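Local coordinates for uroporphyrinogen III synthase (Thermus thermophilus, PDB 1WCW), which probably catalyses the closure of a linear tetrapyrrole into uroporphyrinogen III, the ring-forming step on the way to haem and related tetrapyrroles, at residues A[125-130]-A[147-152]; A[215-220]-A[250-255]; A[137-142]-A[191-196]. All blocks are in the same frame, centred on the assembly; numbering follows the deposited sequence.

Interaction 1. Residues A[125-130]-A[147-152]; sequences PLLPQG and ENALAE
Leu127 against Ala149 and Leu150 is a small apolar contact between a loop and a helix, packed against the mixed sheet. Residues 125-130 leave the short helix 120-123 and lead into strand 132-137, whereas residues 147-152 form the last turns of helix 144-152. The alpha carbons nearest each other, Leu127 CA and Leu150 CA, are 7.2 Å apart, a spacing bridged by the two leucines meeting through their methyls.

Leu127 does most of the work with its forked end, one methyl for each helix residue. Its CD1 presses on Ala149 CB at 3.5 Å, while its CD2 meets Leu150 CD2 at 3.9 Å. With CG beside the backbone N and anti to the carbonyl carbon (chi1 -65°), the leucine reaches out so that both methyls bear on the helix. The two leucines cross at about a right angle and touch through that one methyl pair. Ala149 ends at CB, which is consistent with the close approach of Leu127 CD1.

Farther along, Gln129 bends at chi2 (76°), bringing its carboxamide to the C-terminal end of the helix. Its CD lies 4.1 Å from the backbone O of Glu152, on the solvent-exposed side of the contact.

Polar support for the loop comes from residues just beyond the helix. Arg153 NE bonds to Leu127 O, Tyr155 OH bonds to Pro128 O, and the backbones of Gly130 and Arg153 are also hydrogen-bonded. Helix 144-152 is the connection of a beta-alpha-beta crossover between the adjacent parallel strands 132-137 and 155-167; Leu150 packs on Ala134 and Val157 of these strands, and Leu127 also rests on Leu95 of strand 93-96.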
ATOM      1  N   PRO A 125      18.234   2.258   7.946  1.00 14.80           N
ATOM      2  CA  PRO A 125      19.449   1.540   8.420  1.00 14.99           C
ATOM      3  C   PRO A 125      19.905   0.434   7.537  1.00 17.02           C
ATOM      4  O   PRO A 125      21.018  -0.134   7.692  1.00 17.53           O
ATOM      5  CB  PRO A 125      19.049   1.062   9.807  1.00 17.15           C
ATOM      6  CG  PRO A 125      17.546   0.816   9.675  1.00 21.37           C
ATOM      7  CD  PRO A 125      17.073   2.016   8.848  1.00 16.49           C
ATOM      8  N   LEU A 126      19.076   0.100   6.549  1.00 15.54           N
ATOM      9  CA  LEU A 126      19.382  -0.965   5.616  1.00 15.53           C
ATOM     10  C   LEU A 126      19.872  -0.386   4.305  1.00 14.51           C
ATOM     11  O   LEU A 126      20.164  -1.208   3.401  1.00 18.86           O
ATOM     12  CB  LEU A 126      18.101  -1.807   5.381  1.00 14.91           C
ATOM     13  CG  LEU A 126      17.371  -2.272   6.626  1.00 14.16           C
ATOM     14  CD1 LEU A 126      16.149  -3.153   6.169  1.00 16.38           C
ATOM     15  CD2 LEU A 126      18.259  -3.148   7.541  1.00 16.70           C
ATOM     16  N   LEU A 127      19.899   0.955   4.128  1.00 13.81           N
ATOM     17  CA  LEU A 127      20.333   1.532   2.864  1.00 15.93           C
ATOM     18  C   LEU A 127      21.795   1.790   3.022  1.00 13.58           C
ATOM     19  O   LEU A 127      22.200   2.717   3.762  1.00 16.07           O
ATOM     20  CB  LEU A 127      19.649   2.875   2.527  1.00 17.35           C
ATOM     21  CG  LEU A 127      18.155   2.914   2.263  1.00 20.48           C
ATOM     22  CD1 LEU A 127      17.730   4.367   2.014  1.00 23.29           C
ATOM     23  CD2 LEU A 127      17.813   2.019   1.125  1.00 16.95           C
ATOM     24  N   PRO A 128      22.600   1.062   2.278  1.00 15.10           N
ATOM     25  CA  PRO A 128      24.057   1.254   2.426  1.00 16.42           C
ATOM     26  C   PRO A 128      24.658   2.412   1.681  1.00 15.02           C
ATOM     27  O   PRO A 128      24.217   2.754   0.558  1.00 18.94           O
ATOM     28  CB  PRO A 128      24.646  -0.069   1.918  1.00 18.05           C
ATOM     29  CG  PRO A 128      23.433  -1.060   1.859  1.00 22.10           C
ATOM     30  CD  PRO A 128      22.272  -0.146   1.504  1.00 15.87           C
ATOM     31  N   GLN A 129      25.640   3.063   2.296  1.00 15.69           N
ATOM     32  CA  GLN A 129      26.375   4.104   1.650  1.00 16.25           C
ATOM     33  C   GLN A 129      27.065   3.363   0.510  1.00 17.65           C
ATOM     34  O   GLN A 129      27.786   2.346   0.713  1.00 20.92           O
ATOM     35  CB  GLN A 129      27.352   4.679   2.635  1.00 16.94           C
ATOM     36  CG  GLN A 129      27.944   5.913   2.033  1.00 27.95           C
ATOM     37  CD  GLN A 129      26.991   7.162   2.041  1.00 26.31           C
ATOM     38  OE1 GLN A 129      27.082   7.960   1.069  1.00 40.83           O
ATOM     39  NE2 GLN A 129      26.185   7.376   3.077  1.00 24.94           N
ATOM     40  N   GLY A 130      26.917   3.871  -0.708  1.00 18.15           N
ATOM     41  CA  GLY A 130      27.468   3.172  -1.851  1.00 17.91           C
ATOM     42  C   GLY A 130      27.821   4.071  -3.024  1.00 17.22           C
ATOM     43  O   GLY A 130      27.976   5.292  -2.860  1.00 21.12           O
ATOM     44  N   GLU A 147      13.582   8.167  -2.045  1.00 14.58           N
ATOM     45  CA  GLU A 147      14.334   8.671  -3.155  1.00 15.96           C
ATOM     46  C   GLU A 147      15.456   9.591  -2.771  1.00 15.18           C
ATOM     47  O   GLU A 147      16.564   9.496  -3.275  1.00 17.51           O
ATOM     48  CB  GLU A 147      13.421   9.370  -4.170  1.00 18.93           C
ATOM     49  CG  GLU A 147      12.702   8.320  -4.950  1.00 20.48           C
ATOM     50  CD  GLU A 147      12.403   8.701  -6.412  1.00 32.88           C
ATOM     51  OE1 GLU A 147      13.256   9.275  -7.144  1.00 38.40           O
ATOM     52  OE2 GLU A 147      11.301   8.385  -6.863  1.00 26.23           O
ATOM     53  N   ASN A 148      15.176  10.425  -1.796  1.00 14.60           N
ATOM     54  CA  ASN A 148      16.176  11.328  -1.316  1.00 17.30           C
ATOM     55  C   ASN A 148      17.247  10.557  -0.535  1.00 15.81           C
ATOM     56  O   ASN A 148      18.465  10.849  -0.674  1.00 16.53           O
ATOM     57  CB  ASN A 148      15.511  12.406  -0.459  1.00 22.71           C
ATOM     58  CG  ASN A 148      14.807  13.436  -1.305  1.00 35.28           C
ATOM     59  OD1 ASN A 148      15.424  14.050  -2.169  1.00 43.03           O
ATOM     60  ND2 ASN A 148      13.518  13.632  -1.071  1.00 38.78           N
ATOM     61  N   ALA A 149      16.839   9.584   0.294  1.00 14.69           N
ATOM     62  CA  ALA A 149      17.862   8.812   1.017  1.00 13.68           C
ATOM     63  C   ALA A 149      18.790   8.040   0.053  1.00 14.47           C
ATOM     64  O   ALA A 149      20.008   7.990   0.269  1.00 12.42           O
ATOM     65  CB  ALA A 149      17.212   7.865   1.960  1.00 13.66           C
ATOM     66  N   LEU A 150      18.282   7.457  -1.046  1.00 12.54           N
ATOM     67  CA  LEU A 150      19.145   6.738  -1.966  1.00 13.49           C
ATOM     68  C   LEU A 150      20.169   7.702  -2.534  1.00 12.19           C
ATOM     69  O   LEU A 150      21.353   7.326  -2.675  1.00 14.16           O
ATOM     70  CB  LEU A 150      18.333   6.117  -3.099  1.00 16.03           C
ATOM     71  CG  LEU A 150      17.569   4.877  -2.644  1.00 13.34           C
ATOM     72  CD1 LEU A 150      16.571   4.551  -3.729  1.00 14.98           C
ATOM     73  CD2 LEU A 150      18.522   3.722  -2.330  1.00 14.14           C
ATOM     74  N   ALA A 151      19.745   8.924  -2.862  1.00 15.88           N
ATOM     75  CA  ALA A 151      20.705   9.902  -3.412  1.00 16.80           C
ATOM     76  C   ALA A 151      21.728  10.295  -2.359  1.00 19.84           C
ATOM     77  O   ALA A 151      22.942  10.370  -2.666  1.00 17.90           O
ATOM     78  CB  ALA A 151      19.941  11.151  -3.920  1.00 18.91           C
ATOM     79  N   GLU A 152      21.284  10.495  -1.122  1.00 17.75           N
ATOM     80  CA  GLU A 152      22.215  10.839  -0.027  1.00 19.85           C
ATOM     81  C   GLU A 152      23.237   9.723   0.187  1.00 21.62           C
ATOM     82  O   GLU A 152      24.413   9.976   0.535  1.00 20.26           O
ATOM     83  CB  GLU A 152      21.450  11.124   1.270  1.00 23.80           C
ATOM     84  CG  GLU A 152      20.721  12.446   1.287  1.00 30.44           C
ATOM     85  CD  GLU A 152      19.971  12.671   2.610  1.00 42.88           C
ATOM     86  OE1 GLU A 152      19.114  11.826   3.000  1.00 46.86           O
ATOM     87  OE2 GLU A 152      20.238  13.699   3.273  1.00 49.99           O
TER

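Interaction 2. Residues A[215-220]-A[250-255]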
ATOM      1  N   ARG A 215     -17.239  10.346  15.208  1.00 12.51           N
ATOM      2  CA  ARG A 215     -18.537   9.867  14.725  1.00 17.19           C
ATOM      3  C   ARG A 215     -18.513   8.554  13.955  1.00 14.96           C
ATOM      4  O   ARG A 215     -19.511   7.815  13.978  1.00 17.91           O
ATOM      5  CB  ARG A 215     -19.239  10.894  13.827  1.00 21.49           C
ATOM      6  CG  ARG A 215     -19.600  12.263  14.478  1.00 30.41           C
ATOM      7  CD  ARG A 215     -20.115  13.249  13.412  1.00 37.70           C
ATOM      8  NE  ARG A 215     -19.980  12.748  12.049  1.00 44.40           N
ATOM      9  CZ  ARG A 215     -19.221  13.319  11.121  1.00 48.31           C
ATOM     10  NH1 ARG A 215     -19.137  12.783   9.907  1.00 52.45           N
ATOM     11  NH2 ARG A 215     -18.545  14.430  11.402  1.00 44.27           N
ATOM     12  N   VAL A 216     -17.437   8.280  13.209  1.00 12.11           N
ATOM     13  CA  VAL A 216     -17.331   7.027  12.447  1.00 10.34           C
ATOM     14  C   VAL A 216     -16.082   6.333  12.947  1.00 10.76           C
ATOM     15  O   VAL A 216     -15.010   6.972  13.027  1.00 12.52           O
ATOM     16  CB  VAL A 216     -17.150   7.391  10.967  1.00  9.84           C
ATOM     17  CG1 VAL A 216     -16.920   6.107  10.156  1.00 11.05           C
ATOM     18  CG2 VAL A 216     -18.392   8.116  10.464  1.00 14.92           C
ATOM     19  N   LYS A 217     -16.160   5.078  13.253  1.00  8.27           N
ATOM     20  CA  LYS A 217     -14.961   4.377  13.782  1.00  8.44           C
ATOM     21  C   LYS A 217     -14.056   3.940  12.624  1.00  9.38           C
ATOM     22  O   LYS A 217     -14.504   3.201  11.740  1.00  9.69           O
ATOM     23  CB  LYS A 217     -15.447   3.215  14.619  1.00 10.42           C
ATOM     24  CG  LYS A 217     -16.135   3.721  15.912  1.00 12.70           C
ATOM     25  CD  LYS A 217     -16.755   2.582  16.642  1.00 16.45           C
ATOM     26  CE  LYS A 217     -17.384   3.064  17.970  1.00 14.02           C
ATOM     27  NZ  LYS A 217     -18.463   4.041  17.779  1.00 21.07           N
ATOM     28  N   ALA A 218     -12.779   4.331  12.690  1.00  8.88           N
ATOM     29  CA  ALA A 218     -11.845   3.927  11.668  1.00  7.76           C
ATOM     30  C   ALA A 218     -11.250   2.592  12.009  1.00  7.54           C
ATOM     31  O   ALA A 218     -10.796   2.380  13.175  1.00  9.38           O
ATOM     32  CB  ALA A 218     -10.775   4.967  11.520  1.00  9.62           C
ATOM     33  N   LEU A 219     -11.262   1.658  11.077  1.00  7.83           N
ATOM     34  CA  LEU A 219     -10.739   0.324  11.291  1.00  7.47           C
ATOM     35  C   LEU A 219      -9.573   0.153  10.357  1.00  7.84           C
ATOM     36  O   LEU A 219      -9.646   0.565   9.195  1.00  9.07           O
ATOM     37  CB  LEU A 219     -11.783  -0.786  10.976  1.00  8.34           C
ATOM     38  CG  LEU A 219     -13.185  -0.471  11.520  1.00  8.15           C
ATOM     39  CD1 LEU A 219     -14.157  -1.543  11.074  1.00 10.48           C
ATOM     40  CD2 LEU A 219     -13.196  -0.356  13.001  1.00 10.56           C
ATOM     41  N   ALA A 220      -8.486  -0.467  10.857  1.00  8.14           N
ATOM     42  CA  ALA A 220      -7.280  -0.626  10.010  1.00  8.38           C
ATOM     43  C   ALA A 220      -6.822  -2.067   9.931  1.00  8.26           C
ATOM     44  O   ALA A 220      -6.745  -2.679  11.017  1.00 10.35           O
ATOM     45  CB  ALA A 220      -6.106   0.240  10.562  1.00  9.59           C
ATOM     46  N   GLN A 250     -14.824  -9.442  12.664  1.00 13.53           N
ATOM     47  CA  GLN A 250     -15.213 -10.070  13.888  1.00 12.31           C
ATOM     48  C   GLN A 250     -14.563  -9.451  15.085  1.00 10.14           C
ATOM     49  O   GLN A 250     -15.188  -9.296  16.150  1.00 11.42           O
ATOM     50  CB  GLN A 250     -14.896 -11.562  13.848  1.00 14.55           C
ATOM     51  CG  GLN A 250     -15.622 -12.164  12.703  1.00 22.06           C
ATOM     52  CD  GLN A 250     -15.440 -13.626  12.712  1.00 26.01           C
ATOM     53  OE1 GLN A 250     -16.053 -14.310  13.541  1.00 25.94           O
ATOM     54  NE2 GLN A 250     -14.584 -14.135  11.820  1.00 26.34           N
ATOM     55  N   GLY A 251     -13.318  -9.070  14.906  1.00 11.00           N
ATOM     56  CA  GLY A 251     -12.613  -8.397  15.992  1.00 11.38           C
ATOM     57  C   GLY A 251     -13.286  -7.050  16.300  1.00 11.22           C
ATOM     58  O   GLY A 251     -13.491  -6.664  17.470  1.00 10.53           O
ATOM     59  N   PHE A 252     -13.663  -6.318  15.225  1.00 10.87           N
ATOM     60  CA  PHE A 252     -14.417  -5.099  15.434  1.00 11.41           C
ATOM     61  C   PHE A 252     -15.750  -5.326  16.158  1.00  8.47           C
ATOM     62  O   PHE A 252     -16.074  -4.617  17.067  1.00 10.86           O
ATOM     63  CB  PHE A 252     -14.656  -4.424  14.077  1.00 11.03           C
ATOM     64  CG  PHE A 252     -15.617  -3.254  14.141  1.00 10.38           C
ATOM     65  CD1 PHE A 252     -15.366  -2.173  14.973  1.00 10.44           C
ATOM     66  CD2 PHE A 252     -16.747  -3.242  13.357  1.00 11.53           C
ATOM     67  CE1 PHE A 252     -16.228  -1.105  14.996  1.00 13.67           C
ATOM     68  CE2 PHE A 252     -17.644  -2.131  13.380  1.00 14.24           C
ATOM     69  CZ  PHE A 252     -17.368  -1.073  14.195  1.00 14.87           C
ATOM     70  N   LYS A 253     -16.491  -6.316  15.727  1.00  9.91           N
ATOM     71  CA  LYS A 253     -17.786  -6.628  16.360  1.00 11.08           C
ATOM     72  C   LYS A 253     -17.623  -6.892  17.866  1.00 11.26           C
ATOM     73  O   LYS A 253     -18.393  -6.313  18.683  1.00 11.62           O
ATOM     74  CB  LYS A 253     -18.316  -7.859  15.641  1.00 12.41           C
ATOM     75  CG  LYS A 253     -19.727  -8.239  16.017  1.00 17.90           C
ATOM     76  CD  LYS A 253     -20.148  -9.387  15.051  1.00 20.09           C
ATOM     77  CE  LYS A 253     -21.498  -9.904  15.414  1.00 25.71           C
ATOM     78  NZ  LYS A 253     -22.529  -9.093  14.729  1.00 27.88           N
ATOM     79  N   ARG A 254     -16.620  -7.661  18.230  1.00 10.12           N
ATOM     80  CA  ARG A 254     -16.407  -7.934  19.639  1.00  9.25           C
ATOM     81  C   ARG A 254     -15.979  -6.677  20.398  1.00 12.37           C
ATOM     82  O   ARG A 254     -16.448  -6.401  21.490  1.00 14.95           O
ATOM     83  CB  ARG A 254     -15.381  -9.051  19.753  1.00 11.02           C
ATOM     84  CG  ARG A 254     -15.115  -9.426  21.203  1.00 11.07           C
ATOM     85  CD  ARG A 254     -14.180 -10.612  21.198  1.00 12.51           C
ATOM     86  NE  ARG A 254     -13.864 -11.074  22.556  1.00 16.90           N
ATOM     87  CZ  ARG A 254     -14.658 -11.859  23.273  1.00 16.72           C
ATOM     88  NH1 ARG A 254     -14.255 -12.227  24.517  1.00 19.47           N
ATOM     89  NH2 ARG A 254     -15.797 -12.292  22.774  1.00 16.82           N
ATOM     90  N   ALA A 255     -15.071  -5.888  19.816  1.00 12.72           N
ATOM     91  CA  ALA A 255     -14.600  -4.658  20.446  1.00 14.06           C
ATOM     92  C   ALA A 255     -15.708  -3.679  20.673  1.00 13.15           C
ATOM     93  O   ALA A 255     -15.810  -3.088  21.748  1.00 17.71           O
ATOM     94  CB  ALA A 255     -13.504  -4.050  19.550  1.00 15.90           C
TER
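Leu219 and Phe252 mark the closest backbone approach, their CA atoms 7.8 Å apart, where strand 217-221 runs beneath helix 245-260. Strand alternation decides who takes part: the CB atoms of Lys217 and Leu219 point toward the helix and that of Ala218 away from it, onto helix 223-231. Of residues 250-255, Phe252 makes the contact, its CB directed back at the strand; its helix neighbours Leu248 and Leu256 touch Leu219 and Lys217.

The Phe252 ring is met on a face and at an edge. Leu219 CD1 sits over one face, 3.9 Å from the Phe252 ring centroid and 17° off the ring normal, a CH-pi contact. The other branch lies on the same side of the ring, above its CD1-CE1 rim, with Leu219 CD2 3.4 Å from Phe252 CD1. Near the ring plane, Lys217 CD approaches Phe252 CE1 at 4.1 Å. Phe252 carries its ring out to the strand because CG stands anti to the backbone N (chi1 171°). An alanine here would remove the ring and is likely to leave a gap over Leu219 and Lys217 CD without its neighbour at the ring edge.

Phe252 also touches Ala186 of the adjacent strand 186-189, and the ammonium end of Lys217 leads away to a cation-pi contact with Phe237. This contact thus rests on apolar packing and a CH-pi contact, to which Lys217 brings its hydrocarbon chain.

Interaction 3. Residues A[137-142]-A[191-196]; sequences QLYGKP and AAIQVE
The Tyr139 ring meets Ile193 at its edge, the methyl CD1 lying near the ring plane and 3.8 Å from Tyr139 CE1. Tyr163, Thr66 and Thr67 also touch Tyr139. CG of Tyr139 occupies the crowded position between the backbone N and the carbonyl carbon (chi1 50°), which directs the ring at helix 192-201, and its hydroxyl is hydrogen-bonded to Arg97. The same Ile193 CD1 also touches Lys141 CB at 4.1 Å, carried forward by CG1 anti to the backbone N (chi1 -158°).

Lys141 continues past the isoleucine, bending at chi2 and chi4, and crosses Glu196 at about a right angle, Lys141 CE to Glu196 CB 4.1 Å. Their charged ends do not pair: Lys141 NZ is 5.4 Å from Glu196 OE2, and instead forms a salt bridge with Glu200, while Glu196 bonds to Trp232.

A glycerol about 4 Å from the Tyr139 side chain, probably from the crystallisation liquor, may mark an inter-lobe pocket where this family is thought to bind substrate. The loop follows strand 132-137 of the mixed sheet, and helix 192-201 follows strand 186-189 of the parallel one, so the contact bridges the two lobes, with His165 of strand 155-167 touching both Tyr139 and Ile193.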
ATOM      1  N   GLN A 137      11.727   0.126  -7.358  1.00  8.42           N
ATOM      2  CA  GLN A 137      10.436  -0.237  -7.924  1.00  6.79           C
ATOM      3  C   GLN A 137       9.347   0.530  -7.180  1.00  8.93           C
ATOM      4  O   GLN A 137       9.248   0.460  -5.943  1.00  9.77           O
ATOM      5  CB  GLN A 137      10.232  -1.729  -7.733  1.00  9.87           C
ATOM      6  CG  GLN A 137       8.839  -2.247  -8.160  1.00 10.33           C
ATOM      7  CD  GLN A 137       7.885  -2.370  -6.970  1.00  9.12           C
ATOM      8  OE1 GLN A 137       6.741  -1.857  -7.005  1.00 12.11           O
ATOM      9  NE2 GLN A 137       8.309  -3.033  -5.978  1.00  6.73           N
ATOM     10  N   LEU A 138       8.531   1.279  -7.930  1.00 10.05           N
ATOM     11  CA  LEU A 138       7.441   2.139  -7.447  1.00 11.56           C
ATOM     12  C   LEU A 138       6.096   1.587  -7.900  1.00 10.57           C
ATOM     13  O   LEU A 138       5.988   0.609  -8.663  1.00 11.09           O
ATOM     14  CB  LEU A 138       7.668   3.479  -8.090  1.00 14.37           C
ATOM     15  CG  LEU A 138       9.003   4.133  -7.752  1.00 16.68           C
ATOM     16  CD1 LEU A 138       9.254   5.348  -8.677  1.00 22.12           C
ATOM     17  CD2 LEU A 138       8.997   4.543  -6.258  1.00 19.42           C
ATOM     18  N   TYR A 139       5.056   2.211  -7.366  1.00 12.44           N
ATOM     19  CA  TYR A 139       3.688   1.802  -7.627  1.00 11.81           C
ATOM     20  C   TYR A 139       2.758   3.003  -7.847  1.00 13.55           C
ATOM     21  O   TYR A 139       1.561   2.895  -7.634  1.00 15.36           O
ATOM     22  CB  TYR A 139       3.173   0.923  -6.529  1.00 14.03           C
ATOM     23  CG  TYR A 139       3.397   1.478  -5.168  1.00 13.36           C
ATOM     24  CD1 TYR A 139       2.484   2.365  -4.563  1.00 15.02           C
ATOM     25  CD2 TYR A 139       4.545   1.110  -4.424  1.00 13.31           C
ATOM     26  CE1 TYR A 139       2.686   2.873  -3.231  1.00 12.59           C
ATOM     27  CE2 TYR A 139       4.763   1.587  -3.155  1.00 12.74           C
ATOM     28  CZ  TYR A 139       3.821   2.473  -2.554  1.00 11.82           C
ATOM     29  OH  TYR A 139       3.975   2.916  -1.295  1.00 14.63           O
ATOM     30  N   GLY A 140       3.312   4.105  -8.294  1.00 12.30           N
ATOM     31  CA  GLY A 140       2.502   5.282  -8.667  1.00 15.58           C
ATOM     32  C   GLY A 140       2.451   6.439  -7.703  1.00 17.69           C
ATOM     33  O   GLY A 140       2.029   7.506  -8.079  1.00 20.54           O
ATOM     34  N   LYS A 141       2.850   6.242  -6.466  1.00 13.76           N
ATOM     35  CA  LYS A 141       2.776   7.289  -5.437  1.00 13.83           C
ATOM     36  C   LYS A 141       4.215   7.716  -5.146  1.00 15.01           C
ATOM     37  O   LYS A 141       5.096   6.840  -4.987  1.00 13.59           O
ATOM     38  CB  LYS A 141       2.151   6.700  -4.187  1.00 17.88           C
ATOM     39  CG  LYS A 141       1.754   7.703  -3.039  1.00 22.96           C
ATOM     40  CD  LYS A 141       0.377   8.234  -3.290  1.00 23.03           C
ATOM     41  CE  LYS A 141      -0.226   8.989  -2.089  1.00 17.43           C
ATOM     42  NZ  LYS A 141       0.699  10.026  -1.455  1.00 19.63           N
ATOM     43  N   PRO A 142       4.507   9.008  -5.034  1.00 13.79           N
ATOM     44  CA  PRO A 142       5.888   9.419  -4.754  1.00 14.53           C
ATOM     45  C   PRO A 142       6.375   8.839  -3.428  1.00 11.24           C
ATOM     46  O   PRO A 142       5.626   8.741  -2.468  1.00 13.12           O
ATOM     47  CB  PRO A 142       5.800  10.941  -4.610  1.00 20.32           C
ATOM     48  CG  PRO A 142       4.586  11.308  -5.359  1.00 14.54           C
ATOM     49  CD  PRO A 142       3.628  10.173  -5.348  1.00 15.20           C
ATOM     50  N   ALA A 191      -5.111  -0.709   3.415  1.00  9.84           N
ATOM     51  CA  ALA A 191      -3.749  -0.348   3.020  1.00  9.92           C
ATOM     52  C   ALA A 191      -3.542   1.111   3.369  1.00  8.98           C
ATOM     53  O   ALA A 191      -4.455   1.936   3.228  1.00  8.85           O
ATOM     54  CB  ALA A 191      -3.587  -0.520   1.469  1.00 12.21           C
ATOM     55  N   ALA A 192      -2.336   1.498   3.696  1.00  8.67           N
ATOM     56  CA  ALA A 192      -2.023   2.859   4.003  1.00  7.96           C
ATOM     57  C   ALA A 192      -2.322   3.784   2.875  1.00  8.57           C
ATOM     58  O   ALA A 192      -2.755   4.918   3.116  1.00  9.13           O
ATOM     59  CB  ALA A 192      -0.522   2.969   4.394  1.00 10.29           C
ATOM     60  N   ILE A 193      -2.087   3.345   1.624  1.00  8.52           N
ATOM     61  CA  ILE A 193      -2.349   4.257   0.526  1.00 10.15           C
ATOM     62  C   ILE A 193      -3.841   4.684   0.459  1.00  7.31           C
ATOM     63  O   ILE A 193      -4.151   5.772  -0.024  1.00  8.35           O
ATOM     64  CB  ILE A 193      -1.869   3.617  -0.813  1.00 10.65           C
ATOM     65  CG1 ILE A 193      -1.625   4.712  -1.848  1.00 11.67           C
ATOM     66  CG2 ILE A 193      -2.876   2.579  -1.284  1.00 12.08           C
ATOM     67  CD1 ILE A 193      -0.925   4.139  -3.161  1.00 11.93           C
ATOM     68  N   GLN A 194      -4.766   3.882   0.953  1.00  7.66           N
ATOM     69  CA  GLN A 194      -6.179   4.287   0.922  1.00  7.81           C
ATOM     70  C   GLN A 194      -6.401   5.446   1.917  1.00  6.72           C
ATOM     71  O   GLN A 194      -7.198   6.337   1.631  1.00  7.92           O
ATOM     72  CB  GLN A 194      -7.054   3.117   1.366  1.00  7.23           C
ATOM     73  CG  GLN A 194      -7.065   2.068   0.255  1.00 10.27           C
ATOM     74  CD  GLN A 194      -7.338   0.680   0.690  1.00 10.06           C
ATOM     75  OE1 GLN A 194      -7.738   0.458   1.798  1.00 11.01           O
ATOM     76  NE2 GLN A 194      -7.148  -0.270  -0.209  1.00 12.74           N
ATOM     77  N   VAL A 195      -5.707   5.429   3.061  1.00  6.94           N
ATOM     78  CA  VAL A 195      -5.799   6.527   4.024  1.00  7.41           C
ATOM     79  C   VAL A 195      -5.229   7.755   3.349  1.00  7.23           C
ATOM     80  O   VAL A 195      -5.843   8.821   3.442  1.00  7.92           O
ATOM     81  CB  VAL A 195      -4.937   6.193   5.290  1.00  7.27           C
ATOM     82  CG1 VAL A 195      -5.002   7.377   6.267  1.00  8.46           C
ATOM     83  CG2 VAL A 195      -5.466   4.940   5.982  1.00  8.21           C
ATOM     84  N   GLU A 196      -4.075   7.648   2.677  1.00  9.22           N
ATOM     85  CA  GLU A 196      -3.435   8.799   2.073  1.00  7.80           C
ATOM     86  C   GLU A 196      -4.302   9.360   0.985  1.00  8.21           C
ATOM     87  O   GLU A 196      -4.523  10.592   0.930  1.00  9.45           O
ATOM     88  CB  GLU A 196      -2.059   8.403   1.497  1.00  9.47           C
ATOM     89  CG  GLU A 196      -1.048   7.764   2.466  1.00 10.44           C
ATOM     90  CD  GLU A 196      -0.637   8.622   3.645  1.00 14.65           C
ATOM     91  OE1 GLU A 196      -0.030   8.039   4.591  1.00 20.94           O
ATOM     92  OE2 GLU A 196      -0.890   9.843   3.683  1.00 14.18           O
TER

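Interactions 1 and 2 are buried apolar contacts on opposite sides of the chain's centre, their centres 38 Å apart, each internal to one lobe: the first beside the mixed sheet, the second on the parallel sheet. Interaction 3, about 5 Å from the chain centre, is only partly buried and joins the lobes. Its chemistry differs accordingly, combining aliphatic contact with charged side chains that find their partners nearby. Interactions 1 and 3 share one neighbourhood, because their loops lie at the two ends of strand 132-137, and they touch where Glu147 OE2 is 4.1 Å from Leu138 CD1. Interaction 2 stays about 7 Å from interaction 3 at the nearest atoms.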